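Local coordinates for KmHsv2 (Kluyveromyces marxianus, PDB 3VU4), which probably binds phosphoinositides and serves membrane-associated protein transport, being a seven-bladed beta-propeller of the PROPPIN type akin to Atg18, at residues E43-N46 and A51-M54; D30-I35 and L67-Y72; Y152-E155 and G159-H162. All coordinates share one frame; numbering follows the deposited sequence.

Interaction 1 of 3, residues E43-N46 and A51-M54; sequences EIYN and AHIM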
ATOM      1  N   GLU A  43       1.839 -13.679 -12.862  1.00 51.95           N
ATOM      2  CA  GLU A  43       3.275 -13.495 -12.999  1.00 50.82           C
ATOM      3  C   GLU A  43       3.816 -12.851 -11.737  1.00 50.80           C
ATOM      4  O   GLU A  43       3.089 -12.151 -11.033  1.00 52.66           O
ATOM      5  CB  GLU A  43       3.559 -12.574 -14.184  1.00 51.23           C
ATOM      6  CG  GLU A  43       2.689 -12.845 -15.404  1.00 51.46           C
ATOM      7  CD  GLU A  43       3.179 -14.030 -16.216  1.00 53.34           C
ATOM      8  OE1 GLU A  43       2.437 -14.492 -17.117  1.00 52.85           O
ATOM      9  OE2 GLU A  43       4.314 -14.489 -15.958  1.00 51.83           O
ATOM     10  N   ILE A  44       5.092 -13.084 -11.456  1.00 49.26           N
ATOM     11  CA  ILE A  44       5.731 -12.509 -10.285  1.00 47.21           C
ATOM     12  C   ILE A  44       7.053 -11.895 -10.713  1.00 46.34           C
ATOM     13  O   ILE A  44       7.796 -12.493 -11.490  1.00 45.92           O
ATOM     14  CB  ILE A  44       5.998 -13.573  -9.205  1.00 48.18           C
ATOM     15  CG1 ILE A  44       4.675 -14.201  -8.763  1.00 48.26           C
ATOM     16  CG2 ILE A  44       6.695 -12.937  -8.004  1.00 47.69           C
ATOM     17  CD1 ILE A  44       4.845 -15.371  -7.813  1.00 46.84           C
ATOM     18  N   TYR A  45       7.336 -10.697 -10.212  1.00 45.55           N
ATOM     19  CA  TYR A  45       8.572 -10.006 -10.551  1.00 45.91           C
ATOM     20  C   TYR A  45       9.283  -9.478  -9.321  1.00 48.06           C
ATOM     21  O   TYR A  45       8.715  -9.405  -8.230  1.00 49.07           O
ATOM     22  CB  TYR A  45       8.300  -8.798 -11.455  1.00 43.17           C
ATOM     23  CG  TYR A  45       7.411  -9.058 -12.647  1.00 43.42           C
ATOM     24  CD1 TYR A  45       6.027  -9.240 -12.491  1.00 40.98           C
ATOM     25  CD2 TYR A  45       7.947  -9.114 -13.937  1.00 40.15           C
ATOM     26  CE1 TYR A  45       5.205  -9.472 -13.592  1.00 42.02           C
ATOM     27  CE2 TYR A  45       7.137  -9.346 -15.042  1.00 41.59           C
ATOM     28  CZ  TYR A  45       5.771  -9.522 -14.866  1.00 43.13           C
ATOM     29  OH  TYR A  45       4.975  -9.730 -15.967  1.00 45.08           O
ATOM     30  N   ASN A  46      10.541  -9.114  -9.513  1.00 50.07           N
ATOM     31  CA  ASN A  46      11.323  -8.502  -8.461  1.00 51.92           C
ATOM     32  C   ASN A  46      11.116  -7.040  -8.815  1.00 52.18           C
ATOM     33  O   ASN A  46      11.124  -6.701  -9.999  1.00 51.62           O
ATOM     34  CB  ASN A  46      12.791  -8.859  -8.613  1.00 56.40           C
ATOM     35  CG  ASN A  46      13.327  -9.570  -7.413  1.00 60.42           C
ATOM     36  OD1 ASN A  46      12.907 -10.686  -7.111  1.00 64.38           O
ATOM     37  ND2 ASN A  46      14.250  -8.927  -6.703  1.00 62.20           N
ATOM     38  N   ALA A  51      12.751  -7.560 -12.450  1.00 52.11           N
ATOM     39  CA  ALA A  51      13.091  -8.829 -13.074  1.00 52.13           C
ATOM     40  C   ALA A  51      11.936  -9.820 -12.997  1.00 52.49           C
ATOM     41  O   ALA A  51      11.314  -9.981 -11.949  1.00 53.08           O
ATOM     42  CB  ALA A  51      14.317  -9.411 -12.406  1.00 50.45           C
ATOM     43  N   HIS A  52      11.650 -10.480 -14.114  1.00 53.52           N
ATOM     44  CA  HIS A  52      10.573 -11.465 -14.163  1.00 55.71           C
ATOM     45  C   HIS A  52      11.128 -12.733 -13.551  1.00 56.86           C
ATOM     46  O   HIS A  52      12.117 -13.272 -14.044  1.00 56.29           O
ATOM     47  CB  HIS A  52      10.153 -11.740 -15.611  1.00 55.76           C
ATOM     48  CG  HIS A  52       8.872 -12.505 -15.732  1.00 55.83           C
ATOM     49  ND1 HIS A  52       8.314 -12.832 -16.950  1.00 57.14           N
ATOM     50  CD2 HIS A  52       8.022 -12.980 -14.792  1.00 55.59           C
ATOM     51  CE1 HIS A  52       7.175 -13.473 -16.754  1.00 56.44           C
ATOM     52  NE2 HIS A  52       6.975 -13.575 -15.453  1.00 55.37           N
ATOM     53  N   ILE A  53      10.505 -13.210 -12.478  1.00 58.70           N
ATOM     54  CA  ILE A  53      11.003 -14.408 -11.820  1.00 60.79           C
ATOM     55  C   ILE A  53      10.088 -15.622 -11.905  1.00 63.01           C
ATOM     56  O   ILE A  53      10.482 -16.716 -11.506  1.00 63.74           O
ATOM     57  CB  ILE A  53      11.336 -14.134 -10.335  1.00 60.17           C
ATOM     58  CG1 ILE A  53      10.093 -13.658  -9.590  1.00 59.24           C
ATOM     59  CG2 ILE A  53      12.441 -13.093 -10.235  1.00 58.49           C
ATOM     60  CD1 ILE A  53      10.397 -13.187  -8.176  1.00 60.31           C
ATOM     61  N   MET A  54       8.875 -15.445 -12.423  1.00 64.39           N
ATOM     62  CA  MET A  54       7.972 -16.579 -12.538  1.00 65.77           C
ATOM     63  C   MET A  54       6.690 -16.349 -13.317  1.00 65.78           C
ATOM     64  O   MET A  54       6.101 -15.268 -13.280  1.00 66.80           O
ATOM     65  CB  MET A  54       7.602 -17.108 -11.157  1.00 68.54           C
ATOM     66  CG  MET A  54       6.771 -18.377 -11.220  1.00 72.55           C
ATOM     67  SD  MET A  54       6.310 -18.972  -9.597  1.00 79.51           S
ATOM     68  CE  MET A  54       7.922 -19.549  -8.958  1.00 78.31           C
TER
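Ile44 faces both Ile53 and Met54 in a classic beta bulge, set in the hairpin formed by strands 41-47 and 50-57. The carbonyl of Ile44 takes the doubled load: Ile53 N reaches Ile44 O at 3.0 Å in a good hydrogen bond, whereas Met54 N points to the same Ile44 O at 3.3 Å and bonds only weakly. Ile44 N returns a bond to Met54 O at 3.0 Å, completing the bulge, and beyond it Asn46 N bonds to Ala51 O at 2.7 Å. At the non-hydrogen-bonded pair, Tyr45 and His52 put their rings into an offset stack, centroids 4.5 Å apart and planes inclined by 22°; CE2 at the rim of the tyrosine lies over one face of the imidazole. The hairpin forms the outer half of the first four-stranded propeller blade, and strand 50-57 is the edge strand of that sheet. Tyr45 OH is hydrogen-bonded to Met354 O, and Leu353 and Ile355 of the C-terminal tail also touch the tyrosine. With CG of His52 anti to the backbone N (chi1 -168°), the ring reaches along its strand toward Met54, away from the hairpin turn, until NE2 meets Glu43 OE2 at 2.9 Å and its own strand's Met54 O at 2.9 Å. Both bonds are weak and bent, and NE2 is divided between them. The carboxylate stands at 70° to the ring that it meets at the edge, its OE1 being held by Ser41 OG. Ile53, the extra residue of the bulge, brings its CD1 to Ile44 CG2 at 3.7 Å, on the face with Asn46 and Met54, and its side chain runs at about a right angle to that of Asn46, meeting OD1 with CD1, while Met54 carries its sulfur outward past Ile44 CD1.

Interaction 2 of 3, residues D30-I35 and L67-Y72; sequences DQSCLI and LHRTNY. With SO4 (sulfate ion), chain I.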
ATOM      1  N   ASP A  30       7.049  -6.809   1.834  1.00 47.94           N
ATOM      2  CA  ASP A  30       8.193  -5.915   1.999  1.00 50.24           C
ATOM      3  C   ASP A  30       8.517  -5.137   0.714  1.00 51.79           C
ATOM      4  O   ASP A  30       9.571  -4.504   0.604  1.00 52.80           O
ATOM      5  CB  ASP A  30       9.425  -6.708   2.451  1.00 53.34           C
ATOM      6  CG  ASP A  30      10.049  -7.514   1.327  1.00 56.83           C
ATOM      7  OD1 ASP A  30       9.302  -8.213   0.607  1.00 60.43           O
ATOM      8  OD2 ASP A  30      11.286  -7.457   1.165  1.00 57.66           O
ATOM      9  N   GLN A  31       7.601  -5.184  -0.249  1.00 52.26           N
ATOM     10  CA  GLN A  31       7.762  -4.491  -1.529  1.00 52.10           C
ATOM     11  C   GLN A  31       9.027  -4.821  -2.303  1.00 51.50           C
ATOM     12  O   GLN A  31       9.649  -3.931  -2.877  1.00 52.15           O
ATOM     13  CB  GLN A  31       7.715  -2.978  -1.348  1.00 51.57           C
ATOM     14  CG  GLN A  31       6.343  -2.413  -1.170  1.00 54.91           C
ATOM     15  CD  GLN A  31       5.923  -2.378   0.264  1.00 57.04           C
ATOM     16  OE1 GLN A  31       4.831  -1.912   0.585  1.00 60.51           O
ATOM     17  NE2 GLN A  31       6.789  -2.861   1.146  1.00 56.35           N
ATOM     18  N   SER A  32       9.416  -6.087  -2.323  1.00 50.84           N
ATOM     19  CA  SER A  32      10.600  -6.472  -3.069  1.00 50.66           C
ATOM     20  C   SER A  32      10.128  -7.246  -4.295  1.00 50.15           C
ATOM     21  O   SER A  32      10.890  -7.490  -5.232  1.00 50.74           O
ATOM     22  CB  SER A  32      11.524  -7.329  -2.197  1.00 50.51           C
ATOM     23  OG  SER A  32      10.839  -8.438  -1.644  1.00 52.36           O
ATOM     24  N   CYS A  33       8.849  -7.613  -4.277  1.00 48.90           N
ATOM     25  CA  CYS A  33       8.235  -8.353  -5.374  1.00 47.35           C
ATOM     26  C   CYS A  33       6.838  -7.847  -5.686  1.00 45.80           C
ATOM     27  O   CYS A  33       6.160  -7.262  -4.834  1.00 44.23           O
ATOM     28  CB  CYS A  33       8.129  -9.843  -5.038  1.00 48.86           C
ATOM     29  SG  CYS A  33       9.692 -10.706  -4.901  1.00 53.52           S
ATOM     30  N   LEU A  34       6.415  -8.098  -6.921  1.00 44.39           N
ATOM     31  CA  LEU A  34       5.091  -7.722  -7.395  1.00 41.14           C
ATOM     32  C   LEU A  34       4.485  -8.953  -8.039  1.00 40.45           C
ATOM     33  O   LEU A  34       5.151  -9.638  -8.812  1.00 38.89           O
ATOM     34  CB  LEU A  34       5.178  -6.611  -8.448  1.00 39.96           C
ATOM     35  CG  LEU A  34       3.887  -6.305  -9.221  1.00 38.18           C
ATOM     36  CD1 LEU A  34       2.917  -5.509  -8.347  1.00 38.05           C
ATOM     37  CD2 LEU A  34       4.231  -5.520 -10.472  1.00 38.39           C
ATOM     38  N   ILE A  35       3.239  -9.259  -7.700  1.00 40.54           N
ATOM     39  CA  ILE A  35       2.579 -10.392  -8.324  1.00 40.07           C
ATOM     40  C   ILE A  35       1.469  -9.797  -9.156  1.00 41.32           C
ATOM     41  O   ILE A  35       0.833  -8.813  -8.765  1.00 39.43           O
ATOM     42  CB  ILE A  35       2.004 -11.406  -7.311  1.00 39.81           C
ATOM     43  CG1 ILE A  35       1.372 -12.568  -8.082  1.00 39.54           C
ATOM     44  CG2 ILE A  35       0.965 -10.761  -6.420  1.00 36.28           C
ATOM     45  CD1 ILE A  35       1.337 -13.867  -7.304  1.00 42.28           C
ATOM     46  N   LEU A  67       3.028 -14.412  -0.443  1.00 52.74           N
ATOM     47  CA  LEU A  67       3.538 -14.375   0.923  1.00 53.71           C
ATOM     48  C   LEU A  67       5.052 -14.256   0.937  1.00 53.95           C
ATOM     49  O   LEU A  67       5.757 -15.225   0.679  1.00 53.84           O
ATOM     50  CB  LEU A  67       3.124 -15.633   1.687  1.00 53.89           C
ATOM     51  CG  LEU A  67       3.688 -15.719   3.112  1.00 54.42           C
ATOM     52  CD1 LEU A  67       3.107 -14.598   3.972  1.00 52.58           C
ATOM     53  CD2 LEU A  67       3.354 -17.073   3.710  1.00 53.90           C
ATOM     54  N   HIS A  68       5.543 -13.060   1.241  1.00 55.19           N
ATOM     55  CA  HIS A  68       6.978 -12.806   1.291  1.00 56.74           C
ATOM     56  C   HIS A  68       7.653 -13.275   0.009  1.00 57.37           C
ATOM     57  O   HIS A  68       7.364 -12.760  -1.076  1.00 58.18           O
ATOM     58  CB  HIS A  68       7.580 -13.509   2.504  1.00 57.74           C
ATOM     59  CG  HIS A  68       6.982 -13.058   3.799  1.00 60.15           C
ATOM     60  ND1 HIS A  68       6.968 -11.736   4.182  1.00 60.62           N
ATOM     61  CD2 HIS A  68       6.346 -13.742   4.778  1.00 61.56           C
ATOM     62  CE1 HIS A  68       6.347 -11.623   5.342  1.00 61.03           C
ATOM     63  NE2 HIS A  68       5.958 -12.824   5.726  1.00 61.34           N
ATOM     64  N   ARG A  69       8.552 -14.243   0.131  1.00 56.10           N
ATOM     65  CA  ARG A  69       9.242 -14.775  -1.032  1.00 55.86           C
ATOM     66  C   ARG A  69       9.098 -16.286  -1.057  1.00 55.93           C
ATOM     67  O   ARG A  69       9.867 -16.982  -1.719  1.00 55.83           O
ATOM     68  CB  ARG A  69      10.718 -14.381  -1.003  1.00 56.44           C
ATOM     69  CG  ARG A  69      10.996 -12.979  -1.536  1.00 56.65           C
ATOM     70  CD  ARG A  69      12.461 -12.596  -1.360  1.00 57.28           C
ATOM     71  NE  ARG A  69      12.824 -11.389  -2.100  1.00 57.32           N
ATOM     72  CZ  ARG A  69      12.819 -11.292  -3.429  1.00 58.39           C
ATOM     73  NH1 ARG A  69      12.467 -12.331  -4.178  1.00 56.04           N
ATOM     74  NH2 ARG A  69      13.176 -10.154  -4.014  1.00 58.05           N
ATOM     75  N   THR A  70       8.095 -16.780  -0.337  1.00 55.80           N
ATOM     76  CA  THR A  70       7.829 -18.210  -0.252  1.00 56.43           C
ATOM     77  C   THR A  70       7.253 -18.773  -1.549  1.00 58.88           C
ATOM     78  O   THR A  70       7.188 -18.087  -2.570  1.00 59.99           O
ATOM     79  CB  THR A  70       6.842 -18.512   0.874  1.00 54.98           C
ATOM     80  OG1 THR A  70       5.519 -18.146   0.461  1.00 54.98           O
ATOM     81  CG2 THR A  70       7.215 -17.724   2.117  1.00 52.92           C
ATOM     82  N   ASN A  71       6.826 -20.029  -1.501  1.00 61.15           N
ATOM     83  CA  ASN A  71       6.258 -20.684  -2.669  1.00 62.29           C
ATOM     84  C   ASN A  71       4.741 -20.606  -2.602  1.00 61.90           C
ATOM     85  O   ASN A  71       4.044 -21.254  -3.375  1.00 61.12           O
ATOM     86  CB  ASN A  71       6.692 -22.149  -2.709  1.00 66.15           C
ATOM     87  CG  ASN A  71       8.153 -22.332  -2.339  1.00 71.46           C
ATOM     88  OD1 ASN A  71       9.028 -21.612  -2.834  1.00 74.01           O
ATOM     89  ND2 ASN A  71       8.429 -23.305  -1.466  1.00 72.83           N
ATOM     90  N   TYR A  72       4.228 -19.806  -1.674  1.00 61.03           N
ATOM     91  CA  TYR A  72       2.788 -19.682  -1.524  1.00 61.72           C
ATOM     92  C   TYR A  72       2.201 -18.392  -2.073  1.00 60.09           C
ATOM     93  O   TYR A  72       2.778 -17.314  -1.942  1.00 60.92           O
ATOM     94  CB  TYR A  72       2.397 -19.823  -0.054  1.00 64.52           C
ATOM     95  CG  TYR A  72       2.711 -21.181   0.520  1.00 68.54           C
ATOM     96  CD1 TYR A  72       2.083 -22.332   0.034  1.00 68.90           C
ATOM     97  CD2 TYR A  72       3.643 -21.324   1.552  1.00 69.56           C
ATOM     98  CE1 TYR A  72       2.375 -23.591   0.562  1.00 70.38           C
ATOM     99  CE2 TYR A  72       3.944 -22.577   2.085  1.00 70.77           C
ATOM    100  CZ  TYR A  72       3.308 -23.705   1.588  1.00 70.33           C
ATOM    101  OH  TYR A  72       3.604 -24.939   2.120  1.00 71.36           O
TER
HETATM  102  S   SO4 I 407       4.934 -12.621   9.369  0.50 65.05           S
HETATM  103  O1  SO4 I 407       5.546 -13.890   9.802  0.50 64.30           O
HETATM  104  O2  SO4 I 407       5.967 -11.571   9.319  0.50 65.47           O
HETATM  105  O3  SO4 I 407       4.352 -12.783   8.028  0.50 64.61           O
HETATM  106  O4  SO4 I 407       3.877 -12.238  10.322  0.50 64.68           O
HETATM  107  O   HOH W   1       8.702 -10.431   1.973  1.00 60.56           O
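Cys33 lies with its SG over one face of the Arg69 guanidinium, toward its rim, 3.3 Å from NH1. The group is carried there by a chain extended from CG to NE. Ser32 OG approaches the same guanidinium obliquely, 3.6 Å from Arg69 NE, close enough to pack but not hydrogen-bonded. The hydroxyl instead gives its proton to Asp30 OD1 at 2.7 Å, on the syn side of the carboxylate. Placing OG between the backbone N and the carbonyl carbon (chi1 54°) turns it back to that acceptor. Asp30 OD1 also accepts from a water at 2.7 Å, which lies 3.1 Å from His68 ND1 and thereby spans the two segments. Were Ser32 an alanine, Asp30 OD1 would lose this donor, and the carboxylate would probably turn more freely, disturbing the water bridge to His68. At another edge of the imidazole, His68 NE2 donates to O3 of a sulfate at 2.8 Å; this ion, probably from the crystallisation liquor, is also bonded by Arg110 N. Further out, Asn46 OD1 accepts from Arg69 NH2, and Asn28 and Gln29 grip the backbone of His68. Thr70 OG1 sets the loop itself: it donates to Leu67 O at 2.9 Å and accepts from Tyr72 N at 3.0 Å, an ST turn in the link between the first two strands of the second propeller blade.

Interaction 3 of 3, residues Y152-E155 and G159-H162; sequences YSNE and GQIH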
ATOM      1  N   TYR A 152      -9.031  -1.236  10.708  1.00 38.81           N
ATOM      2  CA  TYR A 152     -10.264  -1.299   9.938  1.00 38.43           C
ATOM      3  C   TYR A 152     -11.243  -0.178  10.248  1.00 37.83           C
ATOM      4  O   TYR A 152     -11.295   0.347  11.351  1.00 38.56           O
ATOM      5  CB  TYR A 152     -10.956  -2.656  10.120  1.00 39.89           C
ATOM      6  CG  TYR A 152     -11.351  -2.989  11.538  1.00 42.21           C
ATOM      7  CD1 TYR A 152     -10.454  -3.614  12.408  1.00 43.43           C
ATOM      8  CD2 TYR A 152     -12.622  -2.676  12.014  1.00 42.82           C
ATOM      9  CE1 TYR A 152     -10.818  -3.915  13.714  1.00 43.81           C
ATOM     10  CE2 TYR A 152     -12.998  -2.974  13.315  1.00 43.27           C
ATOM     11  CZ  TYR A 152     -12.092  -3.592  14.162  1.00 44.36           C
ATOM     12  OH  TYR A 152     -12.457  -3.865  15.460  1.00 44.48           O
ATOM     13  N   SER A 153     -12.006   0.183   9.231  1.00 37.98           N
ATOM     14  CA  SER A 153     -13.019   1.230   9.287  1.00 39.75           C
ATOM     15  C   SER A 153     -14.156   0.790  10.224  1.00 38.16           C
ATOM     16  O   SER A 153     -14.537  -0.386  10.230  1.00 34.14           O
ATOM     17  CB  SER A 153     -13.562   1.431   7.861  1.00 42.80           C
ATOM     18  OG  SER A 153     -14.262   2.646   7.703  1.00 51.35           O
ATOM     19  N   ASN A 154     -14.695   1.709  11.023  1.00 37.32           N
ATOM     20  CA  ASN A 154     -15.805   1.336  11.896  1.00 37.40           C
ATOM     21  C   ASN A 154     -17.039   1.158  11.015  1.00 38.61           C
ATOM     22  O   ASN A 154     -17.205   1.860  10.019  1.00 38.86           O
ATOM     23  CB  ASN A 154     -16.078   2.399  12.963  1.00 35.91           C
ATOM     24  CG  ASN A 154     -17.308   2.064  13.815  1.00 39.06           C
ATOM     25  OD1 ASN A 154     -18.405   2.607  13.611  1.00 36.50           O
ATOM     26  ND2 ASN A 154     -17.129   1.152  14.766  1.00 38.02           N
ATOM     27  N   GLU A 155     -17.906   0.225  11.386  1.00 39.44           N
ATOM     28  CA  GLU A 155     -19.104  -0.057  10.604  1.00 39.46           C
ATOM     29  C   GLU A 155     -20.147   1.056  10.531  1.00 38.61           C
ATOM     30  O   GLU A 155     -20.831   1.188   9.516  1.00 38.70           O
ATOM     31  CB  GLU A 155     -19.742  -1.334  11.131  1.00 42.13           C
ATOM     32  CG  GLU A 155     -21.094  -1.670  10.551  1.00 44.57           C
ATOM     33  CD  GLU A 155     -21.702  -2.873  11.237  1.00 46.47           C
ATOM     34  OE1 GLU A 155     -21.630  -2.927  12.486  1.00 48.57           O
ATOM     35  OE2 GLU A 155     -22.245  -3.755  10.538  1.00 48.21           O
ATOM     36  N   GLY A 159     -15.666   7.380   9.265  1.00 38.71           N
ATOM     37  CA  GLY A 159     -14.488   8.211   9.441  1.00 40.20           C
ATOM     38  C   GLY A 159     -13.669   7.774  10.649  1.00 41.54           C
ATOM     39  O   GLY A 159     -12.686   8.429  11.012  1.00 44.12           O
ATOM     40  N   GLN A 160     -14.062   6.658  11.260  1.00 39.22           N
ATOM     41  CA  GLN A 160     -13.390   6.133  12.442  1.00 38.98           C
ATOM     42  C   GLN A 160     -12.699   4.793  12.208  1.00 38.18           C
ATOM     43  O   GLN A 160     -13.270   3.909  11.582  1.00 40.11           O
ATOM     44  CB  GLN A 160     -14.412   5.986  13.573  1.00 39.05           C
ATOM     45  CG  GLN A 160     -13.857   5.351  14.828  1.00 41.23           C
ATOM     46  CD  GLN A 160     -14.914   5.147  15.891  1.00 43.70           C
ATOM     47  OE1 GLN A 160     -15.078   4.044  16.411  1.00 46.87           O
ATOM     48  NE2 GLN A 160     -15.636   6.208  16.223  1.00 44.45           N
ATOM     49  N   ILE A 161     -11.471   4.638  12.702  1.00 37.76           N
ATOM     50  CA  ILE A 161     -10.764   3.373  12.543  1.00 38.37           C
ATOM     51  C   ILE A 161     -10.410   2.721  13.872  1.00 39.99           C
ATOM     52  O   ILE A 161     -10.303   3.383  14.901  1.00 40.58           O
ATOM     53  CB  ILE A 161      -9.463   3.506  11.718  1.00 37.99           C
ATOM     54  CG1 ILE A 161      -8.522   4.531  12.350  1.00 38.91           C
ATOM     55  CG2 ILE A 161      -9.796   3.855  10.296  1.00 37.08           C
ATOM     56  CD1 ILE A 161      -7.166   4.597  11.670  1.00 37.78           C
ATOM     57  N   HIS A 162     -10.240   1.405  13.826  1.00 41.80           N
ATOM     58  CA  HIS A 162      -9.903   0.598  14.989  1.00 43.83           C
ATOM     59  C   HIS A 162      -8.584  -0.101  14.670  1.00 44.37           C
ATOM     60  O   HIS A 162      -8.420  -0.648  13.582  1.00 43.51           O
ATOM     61  CB  HIS A 162     -10.989  -0.462  15.230  1.00 46.66           C
ATOM     62  CG  HIS A 162     -12.336   0.109  15.547  1.00 51.16           C
ATOM     63  ND1 HIS A 162     -12.786   0.286  16.839  1.00 53.54           N
ATOM     64  CD2 HIS A 162     -13.321   0.574  14.741  1.00 52.54           C
ATOM     65  CE1 HIS A 162     -13.989   0.834  16.814  1.00 52.50           C
ATOM     66  NE2 HIS A 162     -14.336   1.020  15.553  1.00 52.29           N
TER
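Tyr152 and His162 make the close-packed part of this contact: the CB of His162 sits over the tyrosine ring in a CH-pi contact, 3.8 Å from the centroid. The two rings are nearly parallel, 17° apart, but have slid past each other and barely overlap. Tyr152 takes the torsion that sets CG between its backbone N and carbonyl carbon (chi1 60°), bringing the ring across to its neighbour. Asn154 meets the far edge of the imidazole, its ND2 donating to His162 NE2 at 2.9 Å with the amide tilted 39° against the ring. Behind these side chains runs the hairpin of strands 149-154 and 161-165, the middle strands of the fourth propeller blade, joined by Tyr152 N to His162 O at 3.0 Å, the return bond from His162 N to Tyr152 O at 2.9 Å, and Asn154 N to Gln160 O at 2.7 Å. Though packed together, Tyr152, Asn154 and His162 remain partly exposed. The Ser153 and Ile161 face is looser across the hairpin yet buried: Ile161 CG2 comes no nearer than 4.3 Å to Ser153 CA, and the isoleucine side chain leads away to Ile198 and Val201 on the neighbouring blade.

Interactions 1 and 2 belong to one neighbourhood, their centres 10 Å apart. Strands 33-37 and 41-47 are neighbours in the first blade, where Tyr45 N probably bonds to Leu34 O. Interaction 2 joins the first blade to the second, and the bond between Asn46 and Arg69 ties interaction 1 to it. Along the chain, interaction 1 is nested inside the loop that interaction 2 closes. Interaction 3 follows later, in the fourth blade, across the centre of the chain: its centre is about 35 Å from that of interaction 1 and about 28 Å from that of interaction 2. Two of the contacts thus build hairpins within blades, and the other stitches adjacent blades of the propeller ring.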